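Local coordinates for protein scribble homolog (Homo sapiens, PDB 6EEY), which binds C-terminal PDZ ligands of the alpha1D-adrenergic receptor, probably through PDZ domains such as the one here, and is associated with cell polarity, at residues A[65-70]-A[89-94]; A[17-22]-A[49-54]; A[7-12]-A[54-59]. The protein carries 1 engineered substitution. All blocks are in the same frame, centred on the assembly; numbering follows the deposited sequence.

Interaction 1 (A[65-70]-A[89-94])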
ATOM      1  N   GLU A  65      -1.357  -6.329   0.892  1.00  3.17           N
ATOM      2  CA  GLU A  65      -0.670  -6.935  -0.224  1.00  4.19           C
ATOM      3  C   GLU A  65      -0.724  -5.976  -1.393  1.00  3.32           C
ATOM      4  O   GLU A  65      -1.678  -5.204  -1.537  1.00  3.37           O
ATOM      5  CB  GLU A  65      -1.313  -8.240  -0.705  1.00  3.76           C
ATOM      6  CG  GLU A  65      -1.355  -9.314   0.340  1.00  4.73           C
ATOM      7  CD  GLU A  65      -1.882 -10.646  -0.163  1.00  5.20           C
ATOM      8  OE1 GLU A  65      -1.771 -11.626   0.598  1.00  6.99           O
ATOM      9  OE2 GLU A  65      -2.388 -10.733  -1.291  1.00  5.84           O
ATOM     10  N   VAL A  66       0.284  -6.067  -2.239  1.00  2.90           N
ATOM     11  CA  VAL A  66       0.313  -5.389  -3.528  1.00  3.91           C
ATOM     12  C   VAL A  66       0.649  -6.456  -4.547  1.00  3.72           C
ATOM     13  O   VAL A  66       1.617  -7.197  -4.370  1.00  4.98           O
ATOM     14  CB  VAL A  66       1.375  -4.277  -3.545  1.00  4.04           C
ATOM     15  CG1 VAL A  66       1.472  -3.624  -4.913  1.00  5.43           C
ATOM     16  CG2 VAL A  66       1.053  -3.219  -2.515  1.00  6.29           C
ATOM     17  N   ASN A  67      -0.148  -6.548  -5.596  1.00  4.18           N
ATOM     18  CA  ASN A  67       0.043  -7.552  -6.640  1.00  4.65           C
ATOM     19  C   ASN A  67       0.251  -8.943  -6.042  1.00  5.42           C
ATOM     20  O   ASN A  67       1.151  -9.700  -6.433  1.00  5.53           O
ATOM     21  CB  ASN A  67       1.154  -7.161  -7.611  1.00  5.11           C
ATOM     22  CG  ASN A  67       0.733  -6.033  -8.537  1.00  5.03           C
ATOM     23  OD1 ASN A  67      -0.451  -5.710  -8.641  1.00  5.49           O
ATOM     24  ND2 ASN A  67       1.687  -5.447  -9.232  1.00  5.77           N
ATOM     25  N   GLN A  68      -0.606  -9.258  -5.071  1.00  5.14           N
ATOM     26  CA  GLN A  68      -0.708 -10.565  -4.440  1.00  6.33           C
ATOM     27  C   GLN A  68       0.424 -10.878  -3.496  1.00  5.92           C
ATOM     28  O   GLN A  68       0.517 -12.012  -3.035  1.00  7.20           O
ATOM     29  CB  GLN A  68      -0.803 -11.715  -5.450  1.00  8.26           C
ATOM     30  CG  GLN A  68      -1.728 -11.447  -6.611  1.00 12.18           C
ATOM     31  CD  GLN A  68      -3.158 -11.320  -6.183  1.00 15.84           C
ATOM     32  OE1 GLN A  68      -3.610 -12.029  -5.289  1.00 15.69           O
ATOM     33  NE2 GLN A  68      -3.892 -10.410  -6.821  1.00 21.34           N
ATOM     34  N   GLN A  69       1.288  -9.919  -3.193  1.00  6.33           N
ATOM     35  CA  GLN A  69       2.461 -10.146  -2.363  1.00  6.50           C
ATOM     36  C   GLN A  69       2.314  -9.421  -1.039  1.00  4.19           C
ATOM     37  O   GLN A  69       2.006  -8.231  -1.001  1.00  5.12           O
ATOM     38  CB  GLN A  69       3.704  -9.690  -3.106  1.00  6.96           C
ATOM     39  CG  GLN A  69       3.933 -10.549  -4.339  1.00 11.40           C
ATOM     40  CD  GLN A  69       4.762  -9.867  -5.392  1.00 15.33           C
ATOM     41  OE1 GLN A  69       5.975  -9.719  -5.239  1.00 17.38           O
ATOM     42  NE2 GLN A  69       4.113  -9.432  -6.472  1.00 16.60           N
ATOM     43  N   SER A  70       2.514 -10.158   0.041  1.00  5.69           N
ATOM     44  CA  SER A  70       2.406  -9.598   1.369  1.00  5.03           C
ATOM     45  C   SER A  70       3.442  -8.503   1.589  1.00  5.14           C
ATOM     46  O   SER A  70       4.616  -8.632   1.226  1.00  6.52           O
ATOM     47  CB  SER A  70       2.626 -10.698   2.406  1.00  5.66           C
ATOM     48  OG  SER A  70       2.633 -10.164   3.714  1.00  6.78           O
ATOM     49  N   THR A  89      -2.585  -2.329 -14.829  1.00  4.42           N
ATOM     50  CA  THR A  89      -3.373  -2.308 -13.609  1.00  4.89           C
ATOM     51  C   THR A  89      -2.425  -2.660 -12.471  1.00  4.50           C
ATOM     52  O   THR A  89      -1.311  -3.147 -12.683  1.00  5.46           O
ATOM     53  CB  THR A  89      -4.516  -3.327 -13.626  1.00  6.49           C
ATOM     54  OG1 THR A  89      -3.961  -4.643 -13.705  1.00  8.41           O
ATOM     55  CG2 THR A  89      -5.469  -3.105 -14.789  1.00  7.54           C
ATOM     56  N   LEU A  90      -2.876  -2.421 -11.252  1.00  3.92           N
ATOM     57  CA  LEU A  90      -2.159  -2.831 -10.059  1.00  3.28           C
ATOM     58  C   LEU A  90      -3.220  -3.229  -9.053  1.00  3.84           C
ATOM     59  O   LEU A  90      -4.255  -2.569  -8.940  1.00  4.71           O
ATOM     60  CB  LEU A  90      -1.268  -1.697  -9.572  1.00  6.22           C
ATOM     61  CG  LEU A  90      -0.402  -2.055  -8.365  1.00  5.29           C
ATOM     62  CD1 LEU A  90       0.969  -1.418  -8.493  1.00  9.76           C
ATOM     63  CD2 LEU A  90      -1.083  -1.617  -7.077  1.00  6.58           C
ATOM     64  N   THR A  91      -2.977  -4.295  -8.316  1.00  3.25           N
ATOM     65  CA  THR A  91      -3.960  -4.798  -7.366  1.00  4.77           C
ATOM     66  C   THR A  91      -3.476  -4.560  -5.946  1.00  4.13           C
ATOM     67  O   THR A  91      -2.290  -4.715  -5.645  1.00  5.18           O
ATOM     68  CB  THR A  91      -4.217  -6.284  -7.623  1.00  7.19           C
ATOM     69  OG1 THR A  91      -4.786  -6.447  -8.933  1.00 10.57           O
ATOM     70  CG2 THR A  91      -5.134  -6.894  -6.587  1.00 10.56           C
ATOM     71  N   VAL A  92      -4.394  -4.173  -5.084  1.00  4.22           N
ATOM     72  CA  VAL A  92      -4.085  -4.016  -3.674  1.00  3.47           C
ATOM     73  C   VAL A  92      -5.095  -4.799  -2.862  1.00  3.13           C
ATOM     74  O   VAL A  92      -6.266  -4.931  -3.244  1.00  4.16           O
ATOM     75  CB  VAL A  92      -4.062  -2.543  -3.215  1.00  4.95           C
ATOM     76  CG1 VAL A  92      -2.910  -1.802  -3.894  1.00  5.91           C
ATOM     77  CG2 VAL A  92      -5.391  -1.856  -3.482  1.00  5.34           C
ATOM     78  N   LEU A  93      -4.655  -5.268  -1.717  1.00  2.86           N
ATOM     79  CA  LEU A  93      -5.518  -5.903  -0.724  1.00  2.74           C
ATOM     80  C   LEU A  93      -5.539  -4.988   0.481  1.00  3.26           C
ATOM     81  O   LEU A  93      -4.486  -4.734   1.079  1.00  3.76           O
ATOM     82  CB  LEU A  93      -4.967  -7.271  -0.334  1.00  3.66           C
ATOM     83  CG  LEU A  93      -5.874  -8.142   0.530  1.00  4.06           C
ATOM     84  CD1 LEU A  93      -7.104  -8.587  -0.260  1.00  6.17           C
ATOM     85  CD2 LEU A  93      -5.135  -9.347   1.065  1.00  4.97           C
ATOM     86  N   VAL A  94      -6.710  -4.460   0.810  1.00  2.65           N
ATOM     87  CA  VAL A  94      -6.824  -3.428   1.813  1.00  3.91           C
ATOM     88  C   VAL A  94      -7.954  -3.753   2.770  1.00  5.95           C
ATOM     89  O   VAL A  94      -8.804  -4.600   2.509  1.00  6.52           O
ATOM     90  CB  VAL A  94      -7.083  -2.035   1.203  1.00  4.77           C
ATOM     91  CG1 VAL A  94      -5.949  -1.613   0.340  1.00  6.52           C
ATOM     92  CG2 VAL A  94      -8.372  -1.999   0.404  1.00  7.02           C
TER
HETATM   93  O   HOH W   1       1.131  -3.803 -11.570  1.00  6.85           O
HETATM   94  O   HOH W   2      -2.644  -7.544  -4.064  1.00  7.63           O
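N67 holds T91 at two points. N67 N donates to T91 O over 2.8 Å, and N67 OD1 takes the N-H of T91 at 2.9 Å in a nearly straight bond (178°) that arrives almost along the C=O axis. Chi1 (-73°) sets CG anti to the carbonyl carbon, beside the backbone N; from there OD1 supplies the acceptor that the N67 carbonyl would provide in a regular strand pair. That carbonyl instead accepts from Q69 NE2. Beside this grip, V66 CG1 lies 3.9 Å from L90 CD2 in the buried layer with V92, where L82 and L83 of helix 76-83 also touch V66. The arrangement is a worked case of a strand ending in a type I' hairpin turn, V66 to Q69, while still paired antiparallel with strand 89-94 of the PDZ sheet; L93 N donates to E65 O at 3.0 Å. The other face is more open to solvent. There E65 and L93 lie side by side, E65 CD 3.7 Å from L93 CD2. Q68 NE2 passes T91 CG2 but is hydrogen-bonded to E6. One water links N67 ND2 to T89 O; another accepts from Q68 N and donates weakly to T91 O.

Interaction 2 (A[17-22]-A[49-54])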
ATOM      1  N   LEU A  17       1.172   3.578  -8.361  1.00  3.80           N
ATOM      2  CA  LEU A  17      -0.201   3.699  -7.895  1.00  4.01           C
ATOM      3  C   LEU A  17      -0.531   5.118  -7.460  1.00  4.02           C
ATOM      4  O   LEU A  17      -1.703   5.495  -7.474  1.00  4.25           O
ATOM      5  CB  LEU A  17      -0.448   2.715  -6.758  1.00  4.40           C
ATOM      6  CG  LEU A  17      -1.893   2.675  -6.266  1.00  5.34           C
ATOM      7  CD1 LEU A  17      -2.881   2.288  -7.349  1.00  6.62           C
ATOM      8  CD2 LEU A  17      -1.985   1.688  -5.124  1.00  6.11           C
ATOM      9  N   GLY A  18       0.456   5.914  -7.085  1.00  3.46           N
ATOM     10  CA  GLY A  18       0.185   7.265  -6.658  1.00  4.82           C
ATOM     11  C   GLY A  18      -0.314   7.395  -5.240  1.00  4.05           C
ATOM     12  O   GLY A  18      -1.147   8.253  -4.961  1.00  5.54           O
ATOM     13  N   ILE A  19       0.166   6.557  -4.332  1.00  4.15           N
ATOM     14  CA  ILE A  19      -0.146   6.683  -2.918  1.00  4.15           C
ATOM     15  C   ILE A  19       1.146   6.771  -2.139  1.00  4.61           C
ATOM     16  O   ILE A  19       2.202   6.337  -2.587  1.00  6.78           O
ATOM     17  CB  ILE A  19      -1.006   5.539  -2.370  1.00  4.39           C
ATOM     18  CG1 ILE A  19      -0.291   4.195  -2.456  1.00  5.40           C
ATOM     19  CG2 ILE A  19      -2.322   5.501  -3.106  1.00  5.74           C
ATOM     20  CD1 ILE A  19      -0.998   3.095  -1.691  1.00  6.19           C
ATOM     21  N   SER A  20       1.056   7.352  -0.956  1.00  4.84           N
ATOM     22  CA  SER A  20       2.122   7.303   0.026  1.00  4.48           C
ATOM     23  C   SER A  20       1.696   6.352   1.125  1.00  4.53           C
ATOM     24  O   SER A  20       0.512   6.226   1.433  1.00  4.30           O
ATOM     25  CB  SER A  20       2.373   8.671   0.634  1.00  7.81           C
ATOM     26  OG  SER A  20       2.397   9.651  -0.380  1.00 14.93           O
ATOM     27  N   ILE A  21       2.677   5.690   1.717  1.00  3.73           N
ATOM     28  CA  ILE A  21       2.435   4.717   2.766  1.00  4.99           C
ATOM     29  C   ILE A  21       3.285   5.033   3.982  1.00  4.34           C
ATOM     30  O   ILE A  21       4.331   5.676   3.894  1.00  5.94           O
ATOM     31  CB  ILE A  21       2.672   3.266   2.298  1.00  4.84           C
ATOM     32  CG1 ILE A  21       4.089   3.106   1.748  1.00  7.12           C
ATOM     33  CG2 ILE A  21       1.628   2.895   1.262  1.00  6.18           C
ATOM     34  CD1 ILE A  21       4.489   1.676   1.502  1.00  7.47           C
ATOM     35  N   ARG A  22       2.823   4.544   5.122  1.00  4.63           N
ATOM     36  CA  ARG A  22       3.555   4.626   6.368  1.00  5.48           C
ATOM     37  C   ARG A  22       3.434   3.290   7.073  1.00  4.69           C
ATOM     38  O   ARG A  22       2.587   2.460   6.739  1.00  5.97           O
ATOM     39  CB  ARG A  22       2.992   5.715   7.275  1.00  5.83           C
ATOM     40  CG  ARG A  22       1.556   5.476   7.651  1.00  6.39           C
ATOM     41  CD  ARG A  22       1.002   6.548   8.592  1.00  8.26           C
ATOM     42  NE  ARG A  22      -0.404   6.304   8.855  1.00  7.59           N
ATOM     43  CZ  ARG A  22      -0.867   5.440   9.752  1.00  6.13           C
ATOM     44  NH1 ARG A  22      -2.171   5.267   9.881  1.00  6.44           N
ATOM     45  NH2 ARG A  22      -0.037   4.738  10.514  1.00  8.92           N
ATOM     46  N   GLY A  49      -2.794  10.931  -9.401  1.00  4.07           N
ATOM     47  CA  GLY A  49      -2.271   9.597  -9.583  1.00  4.87           C
ATOM     48  C   GLY A  49      -3.365   8.563  -9.771  1.00  3.79           C
ATOM     49  O   GLY A  49      -4.557   8.836  -9.700  1.00  3.63           O
ATOM     50  N   ALA A  50      -2.947   7.325  -9.997  1.00  3.42           N
ATOM     51  CA  ALA A  50      -3.896   6.294 -10.403  1.00  3.44           C
ATOM     52  C   ALA A  50      -4.929   6.015  -9.323  1.00  2.98           C
ATOM     53  O   ALA A  50      -6.119   5.863  -9.618  1.00  2.81           O
ATOM     54  CB  ALA A  50      -3.142   5.026 -10.804  1.00  3.70           C
ATOM     55  N   ALA A  51      -4.501   5.942  -8.068  1.00  2.81           N
ATOM     56  CA  ALA A  51      -5.448   5.698  -6.990  1.00  3.80           C
ATOM     57  C   ALA A  51      -6.436   6.843  -6.858  1.00  2.76           C
ATOM     58  O   ALA A  51      -7.621   6.620  -6.605  1.00  3.77           O
ATOM     59  CB  ALA A  51      -4.684   5.506  -5.682  1.00  3.53           C
ATOM     60  N   GLY A  52      -5.955   8.067  -7.024  1.00  3.68           N
ATOM     61  CA  GLY A  52      -6.839   9.216  -6.960  1.00  4.37           C
ATOM     62  C   GLY A  52      -7.860   9.209  -8.072  1.00  3.78           C
ATOM     63  O   GLY A  52      -9.045   9.465  -7.841  1.00  5.74           O
ATOM     64  N   ARG A  53      -7.424   8.895  -9.291  1.00  3.98           N
ATOM     65  CA  ARG A  53      -8.329   8.867 -10.432  1.00  4.36           C
ATOM     66  C   ARG A  53      -9.392   7.798 -10.264  1.00  3.51           C
ATOM     67  O   ARG A  53     -10.553   7.995 -10.642  1.00  4.73           O
ATOM     68  CB  ARG A  53      -7.544   8.608 -11.720  1.00  4.80           C
ATOM     69  CG  ARG A  53      -6.539   9.678 -12.042  1.00  4.82           C
ATOM     70  CD  ARG A  53      -6.009   9.534 -13.433  1.00  6.08           C
ATOM     71  NE  ARG A  53      -5.407   8.247 -13.730  1.00  6.82           N
ATOM     72  CZ  ARG A  53      -4.116   7.957 -13.624  1.00  4.03           C
ATOM     73  NH1 ARG A  53      -3.712   6.761 -13.966  1.00  6.31           N
ATOM     74  NH2 ARG A  53      -3.250   8.845 -13.168  1.00  4.27           N
ATOM     75  N   ASP A  54      -9.014   6.643  -9.719  1.00  3.56           N
ATOM     76  CA  ASP A  54      -9.954   5.551  -9.498  1.00  3.76           C
ATOM     77  C   ASP A  54     -10.988   5.929  -8.446  1.00  3.99           C
ATOM     78  O   ASP A  54     -12.159   5.547  -8.551  1.00  4.54           O
ATOM     79  CB  ASP A  54      -9.133   4.317  -9.125  1.00  3.64           C
ATOM     80  CG  ASP A  54      -9.969   3.164  -8.628  1.00  4.40           C
ATOM     81  OD1 ASP A  54     -10.303   3.149  -7.430  1.00  4.18           O
ATOM     82  OD2 ASP A  54     -10.277   2.261  -9.432  1.00  5.40           O
TER
HETATM   83  O   HOH W   3      -3.229   8.561  -6.751  1.00  4.06           O
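L17 O receives the N-H of A51 at 2.9 Å, with a C=O...N angle of 166°, which ties the loop before strand 19-23 to the first turn of helix 50-54. A51 CB also touches L17 O. A51 CB lies 4.0 Å from L17 CG, and I19 CG2 presses on A51 CB from the strand side at 3.5 Å, tighter than usual for two carbons. L17 has CG anti to the backbone N (chi1 -175°), which sets that carbon against the methyl. A50 CB lies 3.7 Å from L17 O.

One step out, two glycines let the backbones close in, G18 CA standing 4.5 Å from G49 CA. A CB on G18 would clash with G49 CA, and the positive phi of G18 calls for glycine in its own right. A water accepts from G52 N and donates to G18 O, each at 2.8 Å. Two N-H groups of the opening turn thus find acceptors in this loop, directly or through water, and the helix start would probably polarise the L17 carbonyl. G49 is the N-cap. R53 lays its guanidinium over A50 CA, fixed by a salt bridge to E15 and a bond to T48 O.

L17, G18 and I19 correspond to the last three residues of the GLGF-type loop, which in PDZ domains binds the ligand's C-terminal carboxylate, and probably does so here. Strand 19-23 pairs with strand 40-45, helix 76-83 meets L17 through L83, and I9 of strand 5-10 touches L17 as well.

Interaction 3 (A[7-12]-A[54-59])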
ATOM      1  N   LEU A   7      -8.748  -4.705  -4.680  1.00  4.70           N
ATOM      2  CA  LEU A   7      -9.097  -3.727  -5.693  1.00  5.15           C
ATOM      3  C   LEU A   7      -8.088  -3.799  -6.818  1.00  4.42           C
ATOM      4  O   LEU A   7      -6.878  -3.860  -6.570  1.00  5.36           O
ATOM      5  CB  LEU A   7      -9.044  -2.314  -5.150  1.00  6.13           C
ATOM      6  CG  LEU A   7      -9.955  -1.988  -3.971  1.00  8.75           C
ATOM      7  CD1 LEU A   7     -10.078  -0.478  -3.781  1.00 11.99           C
ATOM      8  CD2 LEU A   7     -11.323  -2.636  -4.062  1.00 13.46           C
ATOM      9  N   CYS A   8      -8.586  -3.791  -8.040  1.00  4.32           N
ATOM     10  CA  CYS A   8      -7.758  -3.729  -9.231  1.00  4.29           C
ATOM     11  C   CYS A   8      -7.896  -2.339  -9.810  1.00  4.12           C
ATOM     12  O   CYS A   8      -8.999  -1.917 -10.142  1.00  4.96           O
ATOM     13  CB  CYS A   8      -8.187  -4.779 -10.247  1.00  4.65           C
ATOM     14  SG  CYS A   8      -7.206  -4.798 -11.749  1.00 31.40           S
ATOM     15  N   ILE A   9      -6.791  -1.612  -9.871  1.00  4.21           N
ATOM     16  CA  ILE A   9      -6.789  -0.197 -10.205  1.00  3.54           C
ATOM     17  C   ILE A   9      -6.055   0.000 -11.514  1.00  3.48           C
ATOM     18  O   ILE A   9      -4.924  -0.455 -11.675  1.00  3.38           O
ATOM     19  CB  ILE A   9      -6.183   0.632  -9.062  1.00  4.12           C
ATOM     20  CG1 ILE A   9      -7.084   0.467  -7.829  1.00  6.54           C
ATOM     21  CG2 ILE A   9      -6.043   2.076  -9.453  1.00  4.80           C
ATOM     22  CD1 ILE A   9      -6.458   0.959  -6.554  1.00  6.35           C
ATOM     23  N   GLN A  10      -6.699   0.669 -12.456  1.00  3.90           N
ATOM     24  CA  GLN A  10      -6.053   0.942 -13.727  1.00  3.57           C
ATOM     25  C   GLN A  10      -4.969   1.991 -13.555  1.00  3.81           C
ATOM     26  O   GLN A  10      -5.085   2.899 -12.731  1.00  4.63           O
ATOM     27  CB  GLN A  10      -7.086   1.414 -14.735  1.00  5.17           C
ATOM     28  CG  GLN A  10      -8.125   0.349 -15.055  1.00 10.26           C
ATOM     29  CD  GLN A  10      -8.939   0.654 -16.307  1.00 14.20           C
ATOM     30  OE1 GLN A  10      -8.540   1.461 -17.150  1.00 21.12           O
ATOM     31  NE2 GLN A  10     -10.084  -0.002 -16.437  1.00 18.03           N
ATOM     32  N   LYS A  11      -3.918   1.883 -14.354  1.00  3.69           N
ATOM     33  CA  LYS A  11      -2.869   2.888 -14.337  1.00  3.83           C
ATOM     34  C   LYS A  11      -2.171   2.862 -15.685  1.00  3.82           C
ATOM     35  O   LYS A  11      -2.301   1.909 -16.459  1.00  3.81           O
ATOM     36  CB  LYS A  11      -1.864   2.637 -13.214  1.00  3.66           C
ATOM     37  CG  LYS A  11      -1.051   1.369 -13.336  1.00  3.88           C
ATOM     38  CD  LYS A  11      -0.191   1.184 -12.100  1.00  4.41           C
ATOM     39  CE  LYS A  11       0.832   0.079 -12.239  1.00  4.74           C
ATOM     40  NZ  LYS A  11       1.814   0.406 -13.313  1.00  4.29           N
ATOM     41  N   ALA A  12      -1.414   3.911 -15.966  1.00  4.11           N
ATOM     42  CA  ALA A  12      -0.571   3.880 -17.152  1.00  4.47           C
ATOM     43  C   ALA A  12       0.553   2.873 -16.902  1.00  4.29           C
ATOM     44  O   ALA A  12       0.958   2.651 -15.763  1.00  4.00           O
ATOM     45  CB  ALA A  12      -0.024   5.264 -17.463  1.00  5.01           C
ATOM     46  N   ASP A  54      -9.014   6.643  -9.719  1.00  3.56           N
ATOM     47  CA  ASP A  54      -9.954   5.551  -9.498  1.00  3.76           C
ATOM     48  C   ASP A  54     -10.988   5.929  -8.446  1.00  3.99           C
ATOM     49  O   ASP A  54     -12.159   5.547  -8.551  1.00  4.54           O
ATOM     50  CB  ASP A  54      -9.133   4.317  -9.125  1.00  3.64           C
ATOM     51  CG  ASP A  54      -9.969   3.164  -8.628  1.00  4.40           C
ATOM     52  OD1 ASP A  54     -10.303   3.149  -7.430  1.00  4.18           O
ATOM     53  OD2 ASP A  54     -10.277   2.261  -9.432  1.00  5.40           O
ATOM     54  N   GLY A  55     -10.586   6.660  -7.420  1.00  3.65           N
ATOM     55  CA  GLY A  55     -11.517   7.229  -6.479  1.00  4.54           C
ATOM     56  C   GLY A  55     -11.833   6.393  -5.263  1.00  4.00           C
ATOM     57  O   GLY A  55     -12.458   6.908  -4.334  1.00  5.39           O
ATOM     58  N   ARG A  56     -11.406   5.143  -5.212  1.00  3.44           N
ATOM     59  CA  ARG A  56     -11.801   4.278  -4.106  1.00  4.19           C
ATOM     60  C   ARG A  56     -10.867   4.383  -2.906  1.00  3.66           C
ATOM     61  O   ARG A  56     -11.332   4.503  -1.769  1.00  4.90           O
ATOM     62  CB  ARG A  56     -11.890   2.824  -4.578  1.00  3.46           C
ATOM     63  CG  ARG A  56     -13.085   2.577  -5.455  1.00  4.64           C
ATOM     64  CD  ARG A  56     -13.115   1.161  -5.964  1.00  5.30           C
ATOM     65  NE  ARG A  56     -12.049   0.922  -6.936  1.00  4.91           N
ATOM     66  CZ  ARG A  56     -11.793  -0.252  -7.492  1.00  4.39           C
ATOM     67  NH1 ARG A  56     -12.506  -1.322  -7.177  1.00  5.03           N
ATOM     68  NH2 ARG A  56     -10.832  -0.347  -8.387  1.00  5.52           N
ATOM     69  N   LEU A  57      -9.554   4.329  -3.119  1.00  2.95           N
ATOM     70  CA  LEU A  57      -8.643   4.290  -1.986  1.00  3.49           C
ATOM     71  C   LEU A  57      -8.650   5.614  -1.240  1.00  3.54           C
ATOM     72  O   LEU A  57      -8.831   6.684  -1.820  1.00  4.15           O
ATOM     73  CB  LEU A  57      -7.235   3.971  -2.453  1.00  3.65           C
ATOM     74  CG  LEU A  57      -7.024   2.569  -3.007  1.00  3.18           C
ATOM     75  CD1 LEU A  57      -5.598   2.426  -3.487  1.00  5.01           C
ATOM     76  CD2 LEU A  57      -7.334   1.499  -1.989  1.00  5.18           C
ATOM     77  N   ARG A  58      -8.422   5.519   0.067  1.00  4.08           N
ATOM     78  CA  ARG A  58      -8.404   6.659   0.963  1.00  3.95           C
ATOM     79  C   ARG A  58      -7.251   6.515   1.939  1.00  4.25           C
ATOM     80  O   ARG A  58      -6.805   5.407   2.262  1.00  4.74           O
ATOM     81  CB  ARG A  58      -9.709   6.760   1.772  1.00  5.72           C
ATOM     82  CG  ARG A  58     -10.921   7.148   0.969  1.00  6.66           C
ATOM     83  CD  ARG A  58     -10.819   8.614   0.609  1.00  7.55           C
ATOM     84  NE  ARG A  58     -11.982   9.096  -0.123  1.00  6.76           N
ATOM     85  CZ  ARG A  58     -12.203   8.849  -1.406  1.00  5.79           C
ATOM     86  NH1 ARG A  58     -11.349   8.130  -2.105  1.00  6.18           N
ATOM     87  NH2 ARG A  58     -13.274   9.343  -2.004  1.00  8.58           N
ATOM     88  N   VAL A  59      -6.805   7.662   2.434  1.00  3.95           N
ATOM     89  CA  VAL A  59      -5.931   7.695   3.591  1.00  5.06           C
ATOM     90  C   VAL A  59      -6.543   6.892   4.706  1.00  5.40           C
ATOM     91  O   VAL A  59      -7.754   6.939   4.938  1.00  6.15           O
ATOM     92  CB  VAL A  59      -5.691   9.157   4.009  1.00  5.32           C
ATOM     93  CG1 VAL A  59      -5.012   9.217   5.355  1.00  6.36           C
ATOM     94  CG2 VAL A  59      -4.869   9.882   2.944  1.00  6.87           C
TER
HETATM   95  O   HOH W   4     -11.449  -3.641  -8.473  1.00  6.03           O
HETATM   96  O   HOH W   5      -9.345   1.757 -11.916  1.00  6.91           O
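L7 and R56 reach toward each other tip to tip, an aliphatic end against a flat cation. L7 CD1 sits 3.9 Å above one face of the R56 guanidinium, offset toward its rim, while L7 CD2 comes within 3.6 Å of R56 NH1. The bend at chi3 (-70°) places NE facing D54, and the group grips that carboxylate side-on. R56 NE donates to the syn lone pair of D54 OD1 at 2.9 Å, and R56 NH2 forms the salt bridge with D54 OD2, also at 2.9 Å. At the edge of the same plane, R56 NH2 donates to C8 O over 3.0 Å; the bond is bent (132°), NH2 standing above the carbonyl plane. D54 OD1 also takes the R56 backbone N-H, closing an Asx turn.

I9 crosses D54 at about a right angle, CG2 against CB. I9 CD1, on the other branch, lies 3.5 Å from L57 CD1. An alanine in place of D54 would probably leave the R56 guanidinium without its charge partner and free to swing from C8 O and, with the Asx turn lost, is likely to let the loop backbone shift.

Strand 5-10 thus meets the loop after helix 50-54 through apolar contacts of I9 and L57 on the buried side and a charged pair toward solvent. Waters bridge C8 N to R56 NH1 and Q10 N to D54 OD2; the paired charges would probably largely offset each other.

In the fold
The three contacts close one PDZ fold around a shared core. Interaction 3 encloses interaction 2 along the chain, and D54 belongs to both; their centres lie about 7 Å apart, with A50 CB 3.5 Å from Q10 O. Interaction 1 follows in series. Strand 89-94 joins it to interaction 3, the centres about 11 Å apart, through probable hydrogen bonds of 2.9 Å, L7 N to V92 O and I9 N to L90 O. Interactions 1 and 2, about 13 Å apart at their centres, meet where L17 CD2 packs on V92 CG1 at 3.8 Å. By family analogy the peptide groove runs between strand 19-23 and helix 76-83, so interaction 2 probably lies closest to its carboxylate-binding end.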